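Local structure of putative aminopeptidase (Leishmania major, 5NTH) at residues T320-G323 with G324-V328; S212-L215 with C216-L219; V511-A514 with Y515-N519. The protein is probably a manganese-dependent aminopeptidase of the M17 leucyl aminopeptidase family, which removes residues from the N termini of peptides. All blocks are in the same frame, centred on the assembly; numbering follows the deposited sequence.

Contact 1 (T320-G323 with G324-V328). With MN (manganese (II) ion), chain C.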
loop_
_atom_site.group_PDB
_atom_site.type_symbol
_atom_site.label_atom_id
_atom_site.label_comp_id
_atom_site.label_asym_id
_atom_site.label_seq_id
_atom_site.Cartn_x
_atom_site.Cartn_y
_atom_site.Cartn_z
ATOM N N THR A 320 12.077 -21.877 -7.018
ATOM C CA THR A 320 11.772 -23.037 -6.233
ATOM C C THR A 320 10.357 -23.491 -6.373
ATOM O O THR A 320 9.958 -24.459 -5.745
ATOM C CB THR A 320 12.005 -22.776 -4.727
ATOM O OG1 THR A 320 11.028 -21.865 -4.202
ATOM C CG2 THR A 320 13.429 -22.253 -4.489
ATOM N N ASP A 321 9.588 -22.807 -7.203
ATOM C CA ASP A 321 8.226 -23.199 -7.396
ATOM C C ASP A 321 8.079 -24.531 -8.183
ATOM O O ASP A 321 6.945 -24.974 -8.439
ATOM C CB ASP A 321 7.450 -22.055 -8.053
ATOM C CG ASP A 321 6.022 -21.895 -7.485
ATOM O OD1 ASP A 321 5.839 -21.986 -6.248
ATOM O OD2 ASP A 321 5.086 -21.651 -8.283
ATOM N N MET A 322 9.201 -25.165 -8.565
ATOM C CA MET A 322 9.167 -26.557 -9.064
ATOM C C MET A 322 9.611 -27.617 -8.020
ATOM O O MET A 322 9.891 -28.771 -8.361
ATOM C CB MET A 322 9.884 -26.714 -10.404
ATOM C CG MET A 322 11.207 -26.001 -10.552
ATOM S SD MET A 322 12.376 -26.437 -9.259
ATOM C CE MET A 322 12.972 -28.027 -9.829
ATOM N N GLY A 323 9.574 -27.229 -6.746
ATOM C CA GLY A 323 9.973 -28.073 -5.634
ATOM C C GLY A 323 9.148 -29.331 -5.437
ATOM O O GLY A 323 9.699 -30.397 -5.227
ATOM N N GLY A 324 7.830 -29.205 -5.475
ATOM C CA GLY A 324 6.972 -30.358 -5.337
ATOM C C GLY A 324 7.320 -31.376 -6.379
ATOM O O GLY A 324 7.471 -32.539 -6.081
ATOM N N SER A 325 7.486 -30.898 -7.590
ATOM C CA SER A 325 7.904 -31.705 -8.726
ATOM C C SER A 325 9.187 -32.476 -8.431
ATOM O O SER A 325 9.226 -33.683 -8.564
ATOM C CB SER A 325 8.086 -30.785 -9.941
ATOM O OG SER A 325 8.935 -31.296 -10.937
ATOM N N ALA A 326 10.231 -31.783 -8.017
ATOM C CA ALA A 326 11.514 -32.432 -7.846
ATOM C C ALA A 326 11.531 -33.423 -6.679
ATOM O O ALA A 326 12.131 -34.480 -6.815
ATOM C CB ALA A 326 12.641 -31.413 -7.706
ATOM N N GLY A 327 10.892 -33.074 -5.560
ATOM C CA GLY A 327 10.695 -33.993 -4.446
ATOM C C GLY A 327 10.189 -35.364 -4.900
ATOM O O GLY A 327 10.882 -36.370 -4.708
ATOM N N VAL A 328 9.021 -35.393 -5.557
ATOM C CA VAL A 328 8.472 -36.652 -6.077
ATOM C C VAL A 328 9.284 -37.264 -7.228
ATOM O O VAL A 328 9.326 -38.463 -7.345
ATOM C CB VAL A 328 6.984 -36.560 -6.514
ATOM C CG1 VAL A 328 6.099 -36.051 -5.387
ATOM C CG2 VAL A 328 6.826 -35.710 -7.764
HETATM MN MN MN C . 3.334 -21.118 -7.827
HETATM O O HOH W 1 6.190 -27.065 -6.408
#

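Contact 2 (S212-L215 with C216-L219)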
loop_
_atom_site.group_PDB
_atom_site.type_symbol
_atom_site.label_atom_id
_atom_site.label_comp_id
_atom_site.label_asym_id
_atom_site.label_seq_id
_atom_site.Cartn_x
_atom_site.Cartn_y
_atom_site.Cartn_z
ATOM N N SER A 212 19.481 -38.704 -4.187
ATOM C CA SER A 212 18.200 -38.125 -4.542
ATOM C C SER A 212 17.886 -36.821 -3.807
ATOM O O SER A 212 17.325 -35.919 -4.407
ATOM C CB SER A 212 17.027 -39.114 -4.350
ATOM O OG SER A 212 16.776 -39.861 -5.539
ATOM N N VAL A 213 18.175 -36.722 -2.521
ATOM C CA VAL A 213 17.910 -35.472 -1.815
ATOM C C VAL A 213 18.744 -34.352 -2.478
ATOM O O VAL A 213 18.233 -33.294 -2.851
ATOM C CB VAL A 213 18.276 -35.569 -0.328
ATOM C CG1 VAL A 213 18.483 -34.202 0.287
ATOM C CG2 VAL A 213 17.222 -36.298 0.455
ATOM N N GLN A 214 20.029 -34.600 -2.644
ATOM C CA GLN A 214 20.895 -33.626 -3.287
ATOM C C GLN A 214 20.625 -33.315 -4.765
ATOM O O GLN A 214 20.843 -32.179 -5.187
ATOM C CB GLN A 214 22.341 -34.033 -3.109
ATOM C CG GLN A 214 22.810 -33.663 -1.728
ATOM C CD GLN A 214 24.225 -34.054 -1.500
ATOM O OE1 GLN A 214 24.836 -34.640 -2.364
ATOM N NE2 GLN A 214 24.750 -33.741 -0.336
ATOM N N LEU A 215 20.192 -34.294 -5.552
ATOM C CA LEU A 215 19.756 -33.989 -6.910
ATOM C C LEU A 215 18.560 -33.034 -6.805
ATOM O O LEU A 215 18.424 -32.076 -7.554
ATOM C CB LEU A 215 19.353 -35.240 -7.672
ATOM C CG LEU A 215 18.752 -34.980 -9.039
ATOM C CD1 LEU A 215 19.531 -33.962 -9.856
ATOM C CD2 LEU A 215 18.647 -36.264 -9.818
ATOM N N CYS A 216 17.720 -33.276 -5.820
ATOM C CA CYS A 216 16.585 -32.426 -5.600
ATOM C C CYS A 216 16.998 -30.996 -5.259
ATOM O O CYS A 216 16.464 -30.057 -5.837
ATOM C CB CYS A 216 15.687 -33.020 -4.529
ATOM S SG CYS A 216 14.202 -32.076 -4.379
ATOM N N GLN A 217 17.953 -30.824 -4.358
ATOM C CA GLN A 217 18.461 -29.485 -4.060
ATOM C C GLN A 217 19.053 -28.789 -5.306
ATOM O O GLN A 217 18.938 -27.582 -5.432
ATOM C CB GLN A 217 19.509 -29.509 -2.962
ATOM C CG GLN A 217 19.028 -29.991 -1.607
ATOM C CD GLN A 217 20.166 -30.021 -0.580
ATOM O OE1 GLN A 217 21.086 -30.801 -0.722
ATOM N NE2 GLN A 217 20.107 -29.165 0.445
ATOM N N ARG A 218 19.647 -29.553 -6.225
ATOM C CA ARG A 218 20.251 -29.003 -7.419
ATOM C C ARG A 218 19.234 -28.489 -8.386
ATOM O O ARG A 218 19.315 -27.369 -8.825
ATOM C CB ARG A 218 21.087 -30.054 -8.119
ATOM C CG ARG A 218 21.817 -29.527 -9.346
ATOM C CD ARG A 218 23.006 -30.385 -9.707
ATOM N NE ARG A 218 23.727 -29.901 -10.887
ATOM C CZ ARG A 218 24.578 -28.873 -10.911
ATOM N NH1 ARG A 218 24.832 -28.137 -9.826
ATOM N NH2 ARG A 218 25.186 -28.572 -12.049
ATOM N N LEU A 219 18.278 -29.327 -8.737
ATOM C CA LEU A 219 17.204 -28.930 -9.648
ATOM C C LEU A 219 16.451 -27.706 -9.118
ATOM O O LEU A 219 16.259 -26.739 -9.844
ATOM C CB LEU A 219 16.273 -30.099 -9.892
ATOM C CG LEU A 219 16.891 -31.316 -10.587
ATOM C CD1 LEU A 219 15.850 -32.413 -10.678
ATOM C CD2 LEU A 219 17.453 -31.010 -11.967
#

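Contact 3 (V511-A514 with Y515-N519)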
loop_
_atom_site.group_PDB
_atom_site.type_symbol
_atom_site.label_atom_id
_atom_site.label_comp_id
_atom_site.label_asym_id
_atom_site.label_seq_id
_atom_site.Cartn_x
_atom_site.Cartn_y
_atom_site.Cartn_z
ATOM N N VAL A 511 0.297 -32.690 -0.397
ATOM C CA VAL A 511 1.332 -32.110 0.453
ATOM C C VAL A 511 1.751 -30.738 -0.054
ATOM O O VAL A 511 2.344 -30.585 -1.124
ATOM C CB VAL A 511 2.565 -33.016 0.576
ATOM C CG1 VAL A 511 3.525 -32.446 1.611
ATOM C CG2 VAL A 511 2.157 -34.413 0.983
ATOM N N ASP A 512 1.433 -29.731 0.742
ATOM C CA ASP A 512 1.755 -28.348 0.408
ATOM C C ASP A 512 3.036 -27.929 1.100
ATOM O O ASP A 512 3.026 -27.610 2.259
ATOM C CB ASP A 512 0.599 -27.426 0.817
ATOM C CG ASP A 512 0.760 -26.012 0.310
ATOM O OD1 ASP A 512 1.760 -25.685 -0.369
ATOM O OD2 ASP A 512 -0.152 -25.225 0.597
ATOM N N MET A 513 4.121 -27.884 0.359
ATOM C CA MET A 513 5.428 -27.687 0.971
ATOM C C MET A 513 6.096 -26.425 0.454
ATOM O O MET A 513 7.256 -26.419 0.129
ATOM C CB MET A 513 6.319 -28.940 0.822
ATOM C CG MET A 513 6.075 -29.846 -0.365
ATOM S SD MET A 513 6.505 -29.078 -1.907
ATOM C CE MET A 513 8.267 -29.429 -1.870
ATOM N N ALA A 514 5.361 -25.333 0.435
ATOM C CA ALA A 514 5.906 -24.088 -0.097
ATOM C C ALA A 514 7.127 -23.544 0.694
ATOM O O ALA A 514 8.158 -23.281 0.098
ATOM C CB ALA A 514 4.811 -23.049 -0.196
ATOM N N TYR A 515 7.003 -23.404 2.014
ATOM C CA TYR A 515 8.100 -22.938 2.873
ATOM C C TYR A 515 9.181 -23.996 3.229
ATOM O O TYR A 515 10.355 -23.681 3.204
ATOM C CB TYR A 515 7.551 -22.209 4.118
ATOM C CG TYR A 515 6.915 -20.922 3.689
ATOM C CD1 TYR A 515 5.613 -20.899 3.168
ATOM C CD2 TYR A 515 7.642 -19.740 3.668
ATOM C CE1 TYR A 515 5.058 -19.727 2.687
ATOM C CE2 TYR A 515 7.080 -18.562 3.187
ATOM C CZ TYR A 515 5.790 -18.559 2.695
ATOM O OH TYR A 515 5.239 -17.382 2.227
ATOM N N PRO A 516 8.803 -25.251 3.526
ATOM C CA PRO A 516 9.849 -26.258 3.866
ATOM C C PRO A 516 10.843 -26.618 2.730
ATOM O O PRO A 516 11.919 -27.169 2.993
ATOM C CB PRO A 516 9.035 -27.490 4.280
ATOM C CG PRO A 516 7.646 -27.006 4.514
ATOM C CD PRO A 516 7.445 -25.799 3.656
ATOM N N THR A 517 10.479 -26.274 1.496
ATOM C CA THR A 517 11.273 -26.570 0.337
ATOM C C THR A 517 12.578 -25.780 0.279
ATOM O O THR A 517 13.443 -26.105 -0.509
ATOM C CB THR A 517 10.485 -26.263 -0.950
ATOM O OG1 THR A 517 10.900 -27.127 -1.997
ATOM C CG2 THR A 517 10.684 -24.788 -1.431
ATOM N N SER A 518 12.678 -24.705 1.044
ATOM C CA SER A 518 13.871 -23.887 1.054
ATOM C C SER A 518 14.047 -23.181 2.357
ATOM O O SER A 518 13.120 -23.016 3.120
ATOM C CB SER A 518 13.867 -22.825 -0.055
ATOM O OG SER A 518 13.195 -21.638 0.339
ATOM N N ASN A 519 15.280 -22.766 2.584
ATOM C CA ASN A 519 15.650 -21.973 3.725
ATOM C C ASN A 519 16.761 -20.969 3.317
ATOM O O ASN A 519 16.993 -20.750 2.129
ATOM C CB ASN A 519 16.068 -22.918 4.836
ATOM C CG ASN A 519 17.338 -23.689 4.509
ATOM O OD1 ASN A 519 18.259 -23.192 3.850
ATOM N ND2 ASN A 519 17.397 -24.895 4.977
#

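Contact 1 (T320-G323 with G324-V328)
The carbonyl oxygen of M322 takes the backbone N-H of A326 (N to O 3.1 Å). One residue on, the next helical bond is shorter and straighter, with G327 N 2.9 Å from G323 O and an N-H...O angle of 175°. M322 thus occupies the N-cap position of a helix that starts with two glycines. Its side chain has CG between the backbone N and the carbonyl carbon (chi1 43°) and bends again at the next two torsions, which curls the terminal methyl back along the first turn until CE lies 4.0 Å from A326 CB. S325 CB sits at 3.1 Å from M322 O, while S325 OG bonds to Y232. On the other side of the cap, a water donates to D321 O (3.0 Å) and accepts from G324 N, so an early helical N-H is satisfied through solvent. D321 holds the manganese ion through OD2 at 1.9 Å, in a site completed by K298, D303 and E390, and the hydroxyl of T418 hydrogen-bonds to OD1, steadying the carboxylate. The cap therefore joins a manganese-binding aspartate directly to the start of helix 323-341. M322 and A326 pack against helices 203-221 and 229-243, whereas S325 and V328 meet L356 and V354 of strand 349-361.

Contact 2 (S212-L215 with C216-L219)
L215 lays one methyl against L219 a helical turn later, CD1 coming 3.8 Å from L219 CG. The two side chains leave the backbone differently. L215 has CG anti to its own N (chi1 174°), whereas CG of L219 is anti to its carbonyl carbon, and the branches meet at a slant rather than lying alongside. Beneath them, L219 N reaches L215 O at 3.0 Å with an almost linear N-H...O angle of 176°. The same oxygen receives a second, weak bond from R218 N.

The N-H groups of C216, Q217 and R218 donate to S212 O, V213 O and Q214 O, with Q217 N 2.9 Å from V213 O. This is regular alpha-helical i to i+4 bonding in helix 203-221. All eight residues are buried: helix 323-341 touches S212, L215 and C216, helix 528-536 touches S212, V213 and C216, and helix 12-26 touches R218 and L219. C216 CB lies 3.1 Å from V213 O, with S212 O a little farther. Q217 swings its amide back over Q214, OE1 touching Q214 CG at 3.5 Å, and the two amide planes lie only 18° apart.

Those amides bond elsewhere: Q214 NE2 to A156 O and N31 OD1, and Q217 NE2 to R157 O and A523 O. The R218 guanidinium, at the end of a chain extended from CG to NE, is held by T24 OG1 and the carbonyls of A173 and Y174, oxygens that probably offset its positive charge. S212 OG is bonded to C330 O of helix 323-341, while V213 packs on V528 and T529 of helix 528-536.

Contact 3 (V511-A514 with Y515-N519)
The backbone N-H of Y515 is taken by Q423 OE1 of helix 422-427, whose side chain also touches the neighbouring A514. T517 packs against the M513-A514 backbone through CB, 3.4 Å from M513 O, and through CG2, 3.3 Å from A514 O; its OG1 meets the terminal methyl of M513, CE standing 3.5 Å off. A chi1 of -150° places OG1 roughly anti to the backbone N, and the methionine chain, bent at its second and third torsions, brings CE across to it. P516 CD lies 3.6 Å from M513 O, and M513 CB also touches the proline ring at P516 CG. Strand 508-512 ends just before this point, and Y515 to S518 form a type I beta turn whose closing bond, from S518 N to Y515 O, is weak at 3.3 Å. The tyrosine ring lies obliquely by the A514 carbonyl carbon, with CD1 4.1 Å from A514 CB; its side chain comes within about 4 Å of bound actinonin and packs on S485 of a neighbouring subunit. The D512 carboxylate bonds to the L419 backbone N and the T420 hydroxyl, both residues of the actinonin pocket.

In the fold
From the N terminus the chain passes through contact 2, in helix 203-221, then contact 1, at the start of helix 323-341, and last contact 3, where strand 508-512 of the large mixed sheet gives way to a turn. Each is local within one continuous run, so none closes a long loop and none nests in or crosses another. Contact 1 touches both of the others. C216 SG packs 3.7 Å from A326 CB, joining the two helices, and M513 CE lies 3.6 Å from G324 N, with T517 beside T320. Contacts 2 and 3 do not touch; their nearest atoms are about 6 Å apart.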